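Local atomic coordinates of ABC transporter, substrate binding protein (Aeropyrum pernix, PDB entry 3EAF), a protein that probably captures a small solute outside the cell and hands it to the membrane-spanning part of an ABC import system. Residues I334-I339 / Y349-I354; Y119-Y124 / S255-P260; A197-Y202 / V222-F227; K143-Y148 / G175-P180. One frame throughout, in Å; residues are numbered along the deposited sequence.

Contact 1: residues I334-I339 / Y349-I354; sequences ITADTI and YRKVFI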
# COMPACT_ATOMS: atom_id res chain seq x y z
N ILE A 334 -4.23 4.32 13.19
CA ILE A 334 -4.08 4.81 11.82
C ILE A 334 -4.80 3.92 10.82
O ILE A 334 -5.41 4.42 9.86
CB ILE A 334 -2.58 4.90 11.40
CG1 ILE A 334 -1.88 6.06 12.13
CG2 ILE A 334 -2.45 5.03 9.88
CD1 ILE A 334 -0.35 6.08 11.91
N THR A 335 -4.74 2.60 11.04
CA THR A 335 -5.34 1.63 10.12
C THR A 335 -6.85 1.52 10.35
O THR A 335 -7.35 1.81 11.45
CB THR A 335 -4.64 0.23 10.21
OG1 THR A 335 -4.72 -0.29 11.54
CG2 THR A 335 -3.17 0.33 9.80
N ALA A 336 -7.58 1.11 9.30
CA ALA A 336 -9.04 1.02 9.33
C ALA A 336 -9.56 -0.06 10.28
O ALA A 336 -10.71 -0.00 10.71
CB ALA A 336 -9.61 0.82 7.91
N ASP A 337 -8.71 -1.03 10.59
CA ASP A 337 -9.02 -2.07 11.57
C ASP A 337 -7.68 -2.50 12.18
O ASP A 337 -6.61 -2.22 11.61
CB ASP A 337 -9.71 -3.25 10.87
CG ASP A 337 -10.48 -4.17 11.84
OD1 ASP A 337 -10.40 -4.01 13.08
OD2 ASP A 337 -11.16 -5.09 11.34
N THR A 338 -7.72 -3.13 13.35
CA THR A 338 -6.51 -3.65 13.97
C THR A 338 -5.93 -4.82 13.18
O THR A 338 -6.63 -5.46 12.38
CB THR A 338 -6.73 -4.08 15.43
OG1 THR A 338 -7.85 -4.98 15.49
CG2 THR A 338 -6.98 -2.86 16.33
N ILE A 339 -4.66 -5.12 13.45
CA ILE A 339 -3.86 -6.04 12.65
C ILE A 339 -3.67 -7.37 13.37
O ILE A 339 -3.22 -7.42 14.51
CB ILE A 339 -2.47 -5.43 12.37
CG1 ILE A 339 -2.59 -4.22 11.44
CG2 ILE A 339 -1.53 -6.47 11.76
CD1 ILE A 339 -1.51 -3.17 11.67
N TYR A 349 -6.36 -7.39 7.96
CA TYR A 349 -7.76 -6.98 8.17
C TYR A 349 -8.36 -6.78 6.78
O TYR A 349 -7.66 -6.95 5.78
CB TYR A 349 -7.88 -5.71 9.04
CG TYR A 349 -7.10 -4.51 8.56
CD1 TYR A 349 -7.70 -3.52 7.78
CD2 TYR A 349 -5.76 -4.34 8.92
CE1 TYR A 349 -6.98 -2.40 7.35
CE2 TYR A 349 -5.03 -3.23 8.49
CZ TYR A 349 -5.65 -2.27 7.70
OH TYR A 349 -4.94 -1.18 7.27
N ARG A 350 -9.64 -6.44 6.71
CA ARG A 350 -10.31 -6.37 5.40
C ARG A 350 -10.82 -4.97 5.01
O ARG A 350 -10.86 -4.64 3.82
CB ARG A 350 -11.48 -7.36 5.32
CG ARG A 350 -11.07 -8.82 5.35
CD ARG A 350 -12.26 -9.76 5.20
NE ARG A 350 -12.69 -9.95 3.81
CZ ARG A 350 -13.87 -9.56 3.31
NH1 ARG A 350 -14.76 -8.93 4.08
NH2 ARG A 350 -14.16 -9.80 2.04
N LYS A 351 -11.21 -4.16 5.98
CA LYS A 351 -11.88 -2.91 5.64
C LYS A 351 -10.91 -1.78 5.26
O LYS A 351 -9.72 -1.84 5.57
CB LYS A 351 -12.86 -2.47 6.73
CG LYS A 351 -12.26 -2.07 8.05
CD LYS A 351 -13.37 -1.72 9.05
CE LYS A 351 -14.08 -2.96 9.58
NZ LYS A 351 -14.99 -2.63 10.73
N VAL A 352 -11.43 -0.78 4.56
CA VAL A 352 -10.65 0.36 4.09
C VAL A 352 -11.43 1.65 4.27
O VAL A 352 -12.65 1.63 4.43
CB VAL A 352 -10.27 0.23 2.59
CG1 VAL A 352 -9.30 -0.92 2.39
CG2 VAL A 352 -11.51 0.08 1.70
N PHE A 353 -10.71 2.77 4.26
CA PHE A 353 -11.33 4.09 4.15
C PHE A 353 -11.55 4.40 2.67
O PHE A 353 -10.77 3.96 1.83
CB PHE A 353 -10.47 5.18 4.77
CG PHE A 353 -10.21 5.00 6.24
CD1 PHE A 353 -11.20 5.28 7.19
CD2 PHE A 353 -8.95 4.59 6.69
CE1 PHE A 353 -10.95 5.13 8.56
CE2 PHE A 353 -8.69 4.44 8.06
CZ PHE A 353 -9.70 4.70 9.00
N ILE A 354 -12.60 5.14 2.37
CA ILE A 354 -12.82 5.66 1.03
C ILE A 354 -12.79 7.17 1.11
O ILE A 354 -13.42 7.77 1.99
CB ILE A 354 -14.16 5.17 0.42
CG1 ILE A 354 -14.19 3.63 0.28
CG2 ILE A 354 -14.45 5.88 -0.92
CD1 ILE A 354 -13.23 3.04 -0.76
O HOH W 1 -11.60 -5.49 8.65

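Contact 2: residues Y119-Y124 / S255-P260; sequences YPAPDY and SPFIYP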
# COMPACT_ATOMS: atom_id res chain seq x y z
N TYR A 119 2.25 -7.14 5.65
CA TYR A 119 1.99 -5.72 5.40
C TYR A 119 0.76 -5.33 6.21
O TYR A 119 -0.15 -6.13 6.36
CB TYR A 119 1.83 -5.40 3.90
CG TYR A 119 0.98 -6.38 3.11
CD1 TYR A 119 -0.41 -6.25 3.07
CD2 TYR A 119 1.57 -7.41 2.38
CE1 TYR A 119 -1.20 -7.15 2.35
CE2 TYR A 119 0.79 -8.31 1.65
CZ TYR A 119 -0.60 -8.17 1.64
OH TYR A 119 -1.37 -9.05 0.91
N PRO A 120 0.74 -4.09 6.76
CA PRO A 120 -0.31 -3.66 7.68
C PRO A 120 -1.58 -3.14 6.98
O PRO A 120 -2.10 -2.08 7.33
CB PRO A 120 0.37 -2.53 8.45
CG PRO A 120 1.26 -1.90 7.44
CD PRO A 120 1.74 -3.02 6.53
N ALA A 121 -2.06 -3.89 5.99
CA ALA A 121 -3.22 -3.49 5.20
C ALA A 121 -3.87 -4.75 4.61
O ALA A 121 -3.24 -5.80 4.56
CB ALA A 121 -2.81 -2.51 4.08
N PRO A 122 -5.14 -4.64 4.17
CA PRO A 122 -5.68 -5.76 3.40
C PRO A 122 -4.90 -5.91 2.09
O PRO A 122 -4.29 -4.95 1.64
CB PRO A 122 -7.13 -5.34 3.10
CG PRO A 122 -7.43 -4.21 4.05
CD PRO A 122 -6.11 -3.53 4.28
N ASP A 123 -4.93 -7.09 1.49
CA ASP A 123 -4.31 -7.27 0.19
C ASP A 123 -5.02 -6.40 -0.84
O ASP A 123 -6.15 -5.98 -0.62
CB ASP A 123 -4.41 -8.73 -0.22
CG ASP A 123 -5.84 -9.16 -0.40
OD1 ASP A 123 -6.30 -9.19 -1.56
OD2 ASP A 123 -6.50 -9.42 0.61
N TYR A 124 -4.35 -6.16 -1.97
CA TYR A 124 -4.89 -5.34 -3.07
C TYR A 124 -6.28 -5.74 -3.58
O TYR A 124 -7.06 -4.89 -4.00
CB TYR A 124 -3.93 -5.38 -4.26
CG TYR A 124 -2.71 -4.49 -4.17
CD1 TYR A 124 -1.48 -4.95 -4.63
CD2 TYR A 124 -2.80 -3.19 -3.66
CE1 TYR A 124 -0.35 -4.14 -4.57
CE2 TYR A 124 -1.66 -2.37 -3.60
CZ TYR A 124 -0.44 -2.86 -4.06
OH TYR A 124 0.69 -2.07 -4.01
N SER A 255 -7.96 3.85 0.75
CA SER A 255 -6.81 3.86 1.66
C SER A 255 -7.13 3.07 2.92
O SER A 255 -8.14 3.35 3.57
CB SER A 255 -6.40 5.28 2.02
OG SER A 255 -5.32 5.27 2.94
N PRO A 256 -6.29 2.08 3.25
CA PRO A 256 -6.39 1.39 4.55
C PRO A 256 -5.99 2.27 5.75
O PRO A 256 -6.24 1.89 6.90
CB PRO A 256 -5.42 0.21 4.40
CG PRO A 256 -5.13 0.11 2.92
CD PRO A 256 -5.21 1.52 2.42
N PHE A 257 -5.38 3.42 5.46
CA PHE A 257 -4.78 4.29 6.48
C PHE A 257 -5.44 5.66 6.43
O PHE A 257 -5.68 6.20 5.34
CB PHE A 257 -3.27 4.45 6.23
CG PHE A 257 -2.59 3.19 5.76
CD1 PHE A 257 -2.16 2.24 6.68
CD2 PHE A 257 -2.40 2.95 4.41
CE1 PHE A 257 -1.55 1.07 6.27
CE2 PHE A 257 -1.78 1.78 3.98
CZ PHE A 257 -1.36 0.84 4.91
N ILE A 258 -5.71 6.22 7.60
CA ILE A 258 -6.26 7.57 7.71
C ILE A 258 -5.24 8.60 7.20
O ILE A 258 -4.04 8.47 7.44
CB ILE A 258 -6.72 7.88 9.18
CG1 ILE A 258 -7.73 9.03 9.22
CG2 ILE A 258 -5.53 8.15 10.11
CD1 ILE A 258 -9.06 8.75 8.49
N TYR A 259 -5.71 9.59 6.44
CA TYR A 259 -4.85 10.68 5.98
C TYR A 259 -4.57 11.59 7.17
O TYR A 259 -5.44 11.74 8.03
CB TYR A 259 -5.55 11.54 4.92
CG TYR A 259 -5.73 10.95 3.54
CD1 TYR A 259 -5.75 9.57 3.32
CD2 TYR A 259 -5.93 11.79 2.44
CE1 TYR A 259 -5.95 9.05 2.04
CE2 TYR A 259 -6.13 11.29 1.17
CZ TYR A 259 -6.13 9.92 0.98
OH TYR A 259 -6.33 9.44 -0.29
N PRO A 260 -3.37 12.21 7.21
CA PRO A 260 -3.12 13.20 8.28
C PRO A 260 -4.22 14.28 8.40
O PRO A 260 -4.58 14.63 9.52
CB PRO A 260 -1.77 13.82 7.87
CG PRO A 260 -1.08 12.73 7.12
CD PRO A 260 -2.19 12.03 6.34

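Contact 3: residues A197-Y202 / V222-F227; sequences AADPDY and VGLDAF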
# COMPACT_ATOMS: atom_id res chain seq x y z
N ALA A 197 -16.31 4.70 -25.77
CA ALA A 197 -17.10 3.85 -26.68
C ALA A 197 -17.97 2.82 -25.96
O ALA A 197 -19.03 2.44 -26.47
CB ALA A 197 -16.18 3.16 -27.68
N ALA A 198 -17.54 2.39 -24.78
CA ALA A 198 -18.29 1.41 -23.99
C ALA A 198 -19.19 2.07 -22.94
O ALA A 198 -20.03 1.40 -22.32
CB ALA A 198 -17.34 0.41 -23.33
N ASP A 199 -19.02 3.38 -22.77
CA ASP A 199 -19.80 4.19 -21.81
C ASP A 199 -19.98 3.51 -20.42
O ASP A 199 -21.11 3.25 -20.00
CB ASP A 199 -21.14 4.60 -22.43
CG ASP A 199 -21.92 5.59 -21.57
OD1 ASP A 199 -21.30 6.51 -20.98
OD2 ASP A 199 -23.15 5.44 -21.49
N PRO A 200 -18.87 3.24 -19.71
CA PRO A 200 -19.00 2.65 -18.38
C PRO A 200 -19.52 3.66 -17.36
O PRO A 200 -19.38 4.87 -17.56
CB PRO A 200 -17.56 2.25 -18.03
CG PRO A 200 -16.70 3.20 -18.79
CD PRO A 200 -17.45 3.48 -20.08
N ASP A 201 -20.15 3.16 -16.30
CA ASP A 201 -20.58 4.00 -15.20
C ASP A 201 -19.40 4.22 -14.25
O ASP A 201 -19.28 5.28 -13.63
CB ASP A 201 -21.73 3.34 -14.43
CG ASP A 201 -22.91 3.02 -15.33
OD1 ASP A 201 -23.58 3.98 -15.78
OD2 ASP A 201 -23.17 1.82 -15.58
N TYR A 202 -18.55 3.20 -14.15
CA TYR A 202 -17.44 3.19 -13.21
C TYR A 202 -16.14 2.74 -13.89
O TYR A 202 -16.14 1.84 -14.73
CB TYR A 202 -17.74 2.26 -12.02
CG TYR A 202 -19.13 2.40 -11.42
CD1 TYR A 202 -19.53 3.57 -10.79
CD2 TYR A 202 -20.03 1.34 -11.47
CE1 TYR A 202 -20.81 3.69 -10.23
CE2 TYR A 202 -21.30 1.44 -10.92
CZ TYR A 202 -21.69 2.61 -10.30
OH TYR A 202 -22.96 2.69 -9.75
N VAL A 222 -12.49 14.48 -22.45
CA VAL A 222 -13.09 13.83 -23.62
C VAL A 222 -14.59 13.57 -23.46
O VAL A 222 -15.26 13.16 -24.42
CB VAL A 222 -12.35 12.51 -24.02
CG1 VAL A 222 -10.84 12.74 -24.12
CG2 VAL A 222 -12.66 11.37 -23.05
N GLY A 223 -15.11 13.80 -22.26
CA GLY A 223 -16.54 13.68 -22.02
C GLY A 223 -17.02 12.34 -21.52
O GLY A 223 -18.21 12.05 -21.62
N LEU A 224 -16.12 11.52 -20.99
CA LEU A 224 -16.53 10.29 -20.30
C LEU A 224 -16.89 10.63 -18.85
O LEU A 224 -16.01 10.79 -18.00
CB LEU A 224 -15.45 9.21 -20.36
CG LEU A 224 -15.70 7.90 -19.58
CD1 LEU A 224 -17.01 7.23 -19.97
CD2 LEU A 224 -14.54 6.96 -19.77
N ASP A 225 -18.19 10.74 -18.59
CA ASP A 225 -18.67 11.12 -17.27
C ASP A 225 -18.98 9.91 -16.39
O ASP A 225 -20.13 9.68 -15.97
CB ASP A 225 -19.86 12.08 -17.38
CG ASP A 225 -19.44 13.44 -17.92
OD1 ASP A 225 -18.33 13.90 -17.59
OD2 ASP A 225 -20.22 14.04 -18.69
N ALA A 226 -17.93 9.14 -16.14
CA ALA A 226 -17.98 8.02 -15.24
C ALA A 226 -17.25 8.38 -13.95
O ALA A 226 -16.43 9.31 -13.93
CB ALA A 226 -17.33 6.81 -15.88
N PHE A 227 -17.55 7.66 -12.87
CA PHE A 227 -16.78 7.76 -11.64
C PHE A 227 -15.47 6.99 -11.80
O PHE A 227 -15.44 5.91 -12.39
CB PHE A 227 -17.56 7.16 -10.47
CG PHE A 227 -18.74 7.99 -10.02
CD1 PHE A 227 -18.58 9.32 -9.65
CD2 PHE A 227 -20.00 7.42 -9.94
CE1 PHE A 227 -19.66 10.08 -9.23
CE2 PHE A 227 -21.10 8.18 -9.52
CZ PHE A 227 -20.92 9.51 -9.16

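Contact 4: residues K143-Y148 / G175-P180; sequences KLALAY and GDYDLP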
# COMPACT_ATOMS: atom_id res chain seq x y z
N LYS A 143 -21.99 -0.64 -15.14
CA LYS A 143 -20.91 -1.09 -16.00
C LYS A 143 -19.56 -0.60 -15.50
O LYS A 143 -19.41 0.56 -15.10
CB LYS A 143 -21.15 -0.60 -17.43
CG LYS A 143 -22.39 -1.22 -18.09
CD LYS A 143 -22.58 -0.67 -19.49
CE LYS A 143 -23.74 -1.36 -20.20
NZ LYS A 143 -23.35 -2.69 -20.76
N LEU A 144 -18.57 -1.49 -15.55
CA LEU A 144 -17.24 -1.23 -15.01
C LEU A 144 -16.13 -1.50 -16.03
O LEU A 144 -16.05 -2.58 -16.58
CB LEU A 144 -17.01 -2.08 -13.75
CG LEU A 144 -15.65 -2.12 -13.04
CD1 LEU A 144 -15.25 -0.75 -12.49
CD2 LEU A 144 -15.65 -3.17 -11.91
N ALA A 145 -15.29 -0.49 -16.27
CA ALA A 145 -14.09 -0.64 -17.10
C ALA A 145 -12.86 -0.74 -16.21
O ALA A 145 -12.80 -0.08 -15.17
CB ALA A 145 -13.97 0.55 -18.05
N LEU A 146 -11.89 -1.55 -16.61
CA LEU A 146 -10.66 -1.76 -15.84
C LEU A 146 -9.45 -1.22 -16.60
O LEU A 146 -9.10 -1.73 -17.67
CB LEU A 146 -10.45 -3.26 -15.54
CG LEU A 146 -11.60 -4.05 -14.90
CD1 LEU A 146 -11.30 -5.55 -14.88
CD2 LEU A 146 -11.93 -3.54 -13.50
N ALA A 147 -8.83 -0.18 -16.05
CA ALA A 147 -7.64 0.42 -16.66
C ALA A 147 -6.41 0.10 -15.83
O ALA A 147 -6.34 0.43 -14.65
CB ALA A 147 -7.82 1.93 -16.81
N TYR A 148 -5.43 -0.57 -16.44
CA TYR A 148 -4.22 -0.98 -15.73
C TYR A 148 -3.14 -1.37 -16.73
O TYR A 148 -3.46 -1.68 -17.89
CB TYR A 148 -4.51 -2.16 -14.79
CG TYR A 148 -4.97 -3.40 -15.53
CD1 TYR A 148 -4.06 -4.42 -15.85
CD2 TYR A 148 -6.29 -3.55 -15.96
CE1 TYR A 148 -4.46 -5.55 -16.55
CE2 TYR A 148 -6.70 -4.68 -16.66
CZ TYR A 148 -5.78 -5.67 -16.95
OH TYR A 148 -6.17 -6.80 -17.64
N GLY A 175 -14.73 -4.24 -20.14
CA GLY A 175 -13.46 -4.32 -20.85
C GLY A 175 -12.27 -4.04 -19.97
O GLY A 175 -12.41 -3.52 -18.86
N ASP A 176 -11.09 -4.43 -20.47
CA ASP A 176 -9.79 -4.10 -19.90
C ASP A 176 -9.12 -3.11 -20.83
O ASP A 176 -9.20 -3.26 -22.05
CB ASP A 176 -8.90 -5.34 -19.81
CG ASP A 176 -9.35 -6.32 -18.76
OD1 ASP A 176 -10.49 -6.23 -18.27
OD2 ASP A 176 -8.55 -7.22 -18.42
N TYR A 177 -8.44 -2.11 -20.27
CA TYR A 177 -7.80 -1.05 -21.05
C TYR A 177 -6.37 -0.86 -20.57
O TYR A 177 -6.12 -0.69 -19.38
CB TYR A 177 -8.63 0.25 -20.98
CG TYR A 177 -10.05 0.02 -21.46
CD1 TYR A 177 -10.41 0.23 -22.79
CD2 TYR A 177 -11.03 -0.48 -20.59
CE1 TYR A 177 -11.71 -0.01 -23.23
CE2 TYR A 177 -12.32 -0.73 -21.03
CZ TYR A 177 -12.65 -0.50 -22.35
OH TYR A 177 -13.94 -0.75 -22.78
N ASP A 178 -5.44 -0.90 -21.52
CA ASP A 178 -4.01 -0.96 -21.23
C ASP A 178 -3.42 0.43 -21.00
O ASP A 178 -2.90 1.06 -21.93
CB ASP A 178 -3.28 -1.71 -22.36
CG ASP A 178 -1.92 -2.25 -21.93
OD1 ASP A 178 -1.35 -1.78 -20.92
OD2 ASP A 178 -1.41 -3.17 -22.62
N LEU A 179 -3.49 0.90 -19.76
CA LEU A 179 -2.90 2.18 -19.40
C LEU A 179 -1.50 1.94 -18.83
O LEU A 179 -1.37 1.30 -17.78
CB LEU A 179 -3.77 2.93 -18.39
CG LEU A 179 -3.25 4.29 -17.91
CD1 LEU A 179 -3.43 5.36 -18.99
CD2 LEU A 179 -3.95 4.69 -16.62
N PRO A 180 -0.46 2.43 -19.52
CA PRO A 180 0.91 2.21 -19.06
C PRO A 180 1.17 2.82 -17.69
O PRO A 180 0.61 3.87 -17.36
CB PRO A 180 1.76 2.90 -20.13
CG PRO A 180 0.88 2.92 -21.35
CD PRO A 180 -0.48 3.21 -20.78

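Contact 1: residues I334-I339 / Y349-I354
Tyr349 holds CG in the crowded position between its backbone N and carbonyl carbon (chi1 55°), while Asp337 holds CG anti to its backbone N (chi1 -161°). The two side chains run past each other in opposite directions, with Asp337 CB 3.6 Å from Tyr349 CB. Asp337 O lies over one face of the phenol ring, offset toward the rim and 3.5 Å from Tyr349 CD2. Ile339 CG1 lies at the ring edge, 4.0 Å from Tyr349 CE2. Thr335 CB comes obliquely to 3.3 Å from Tyr349 OH, a hydroxyl whose main partner is Pro120 O. Thr335 OG1 donates to Asp337 O over 2.7 Å from above the carbonyl plane, tying down the group that covers the ring. In periplasmic binding proteins the chain crosses between two lobes through hinge segments; the loop between helix 317-326 and strand 352-357 appears to be such a crossing, and residues 349-354 carry it into the second lobe's sheet. On that strand, the Phe353 ring takes Ala336 CB, from the loop, over one face in a CH-pi contact, 4.1 Å from the centroid. Lys351 O, buried against the same methyl, has no hydrogen-bonding partner in the model. A water donates to Asp337 OD2 at 2.8 Å and accepts from Arg350 N at 2.9 Å, bridging the segments where no direct hydrogen bond does so.

Contact 2: residues Y119-Y124 / S255-P260
Phe257 meets Pro120 and Ala121 with the far end of its ring, and its route from the backbone illustrates how one aromatic can fill a junction between loops. Phe257 CB starts beside the loop of contact 1, 3.8 Å from Ile334 CG2. Farther out, Phe257 CD1 lies 3.8 Å from Thr335 CG2. The next atom, Phe257 CE1, comes to 3.4 Å from Pro120 O. At the tip, Phe257 CZ meets the methyl of Ala121, with Ala121 CB 3.7 Å away. On the return side of the ring Phe257 CE2 passes Pro256 CG at 3.9 Å, while Pro256 CB stands over the centre of one ring face, so that the preceding residue backs the ring. The pyrrolidine of Pro256 has its own share of the contact: its CG touches Ala121 CB, and its CB lies 3.8 Å from Pro122 CD, the two proline rings crossing obliquely. Within the segment, Ser255 OG donates to Phe257 O over 2.6 Å, in the carbonyl plane and on a lone pair, which ties the serine side chain to the backbone that carries the phenyl group. Pro120 is itself the centre of an inverse gamma turn. Its O, besides touching the phenyl rim, accepts a hydrogen bond from Tyr349 OH. No hydrogen bond joins the two segments directly, and only 158 Å² is buried; apolar carbons do most of the work, which implies nondirectional packing, without a hydrogen bond to fix its geometry, between two segments that probably belong to the hinge.

Contact 3: residues A197-Y202 / V222-F227
Phe227 and Tyr202, the residues with most surface buried here, lie side by side and point the same way. Their backbones form a parallel bridge, which puts both side chains on the same face of the sheet, and similar first torsions (chi1 -71° and -45°) set each CG beside its backbone N. The rings meet rim to rim: Tyr202 CE1 is 3.8 Å from Phe227 CD2, and each atom lies near the plane of the other ring. Asp201 CB stands over the centre of one face of the Tyr202 ring, and the phenol hydroxyl is bonded elsewhere, to Gly140 O. In the bridge Phe227 N donates to Asp201 O over 3.0 Å with an angle of 151°; a CA-H...O contact of 3.5 Å from Tyr202 CA to Phe227 O supplements it. One residue earlier, Ala226 CB rests 3.3 Å from both Pro200 O and Asp201 O, a close fit of methyl against carbonyls. Farther back, the Leu224 side chain crosses the Pro200 ring at about a right angle, CD1 to Pro200 CD at 3.8 Å. Parallel neighbours 202-205 and 227-230, joined through helix 209-222, form a beta-alpha-beta unit of the lobe. The segments lead into these strands from the ends of helices 185-196 and 209-222; Met195 and Leu196 pack on Leu224, and Phe139, at the end of helix 124-139, meets the ring of Phe227.

Contact 4: residues K143-Y148 / G175-P180
Asp176 OD2 is gripped by two groups: Tyr148 OH donates to it over 2.5 Å, and Lys163 NZ makes a salt bridge with it. The hydroxyl arrives 41° out of the carboxylate plane, and the phenol and carboxylate planes stand 75° apart. Tyr148 has CG between its backbone N and carbonyl carbon; its hydroxyl meets Asp176 on the adjacent strand. The lysine would be expected to stabilise the negative charge. The other oxygen, Asp176 OD1, packs against Leu146 CD1 at 3.6 Å, the two side chains lying side by side on the face that also carries Tyr148. On the opposite face Tyr177 turns the CE2 corner of its ring to Ala145 CB, 3.6 Å away. Between these faces run the parallel backbone bonds: Tyr177 N donates to Leu146 O at 2.7 Å, flanked by the bonds from Leu146 N to Gly175 O and from Tyr148 N to Tyr177 O. A weak bond from Leu179 N to Tyr148 O closes the series as the second strand turns at Asp178, the centre of an inverse gamma turn. Helix 159-165 packs on the Leu146 and Tyr148 side, helix 185-196 on that of Tyr177. Neighbouring parallel strands linked through helices make this a beta-alpha-beta crossover, at the edge of the Rossmann-like second lobe of a periplasmic binding protein.

Overall arrangement
The four contacts divide between hinge and lobe. Contacts 1 and 2, centres 6 Å apart, together make what is probably the hinge, where three chain crossings meet as in this family: Phe353 N lies 2.7 Å from Ser255 O, and Ala336 N 2.9 Å from Pro256 O. Contacts 3 and 4 lie in the second lobe, centres 12 Å apart, joined where Asp201 OD2 is 2.8 Å from Lys143 N. The pairs are separated by 23 to 30 Å between centres, yet one seven-stranded sheet runs through contacts 3 and 4 and reaches contact 1 by strand 352-357 and contact 2 by Ser255. The magnesium ion, bound by Glu325, Asp340 and Tyr341, is about 8 Å from the Ile339 side chain; contacts 3 and 4 are remote from it.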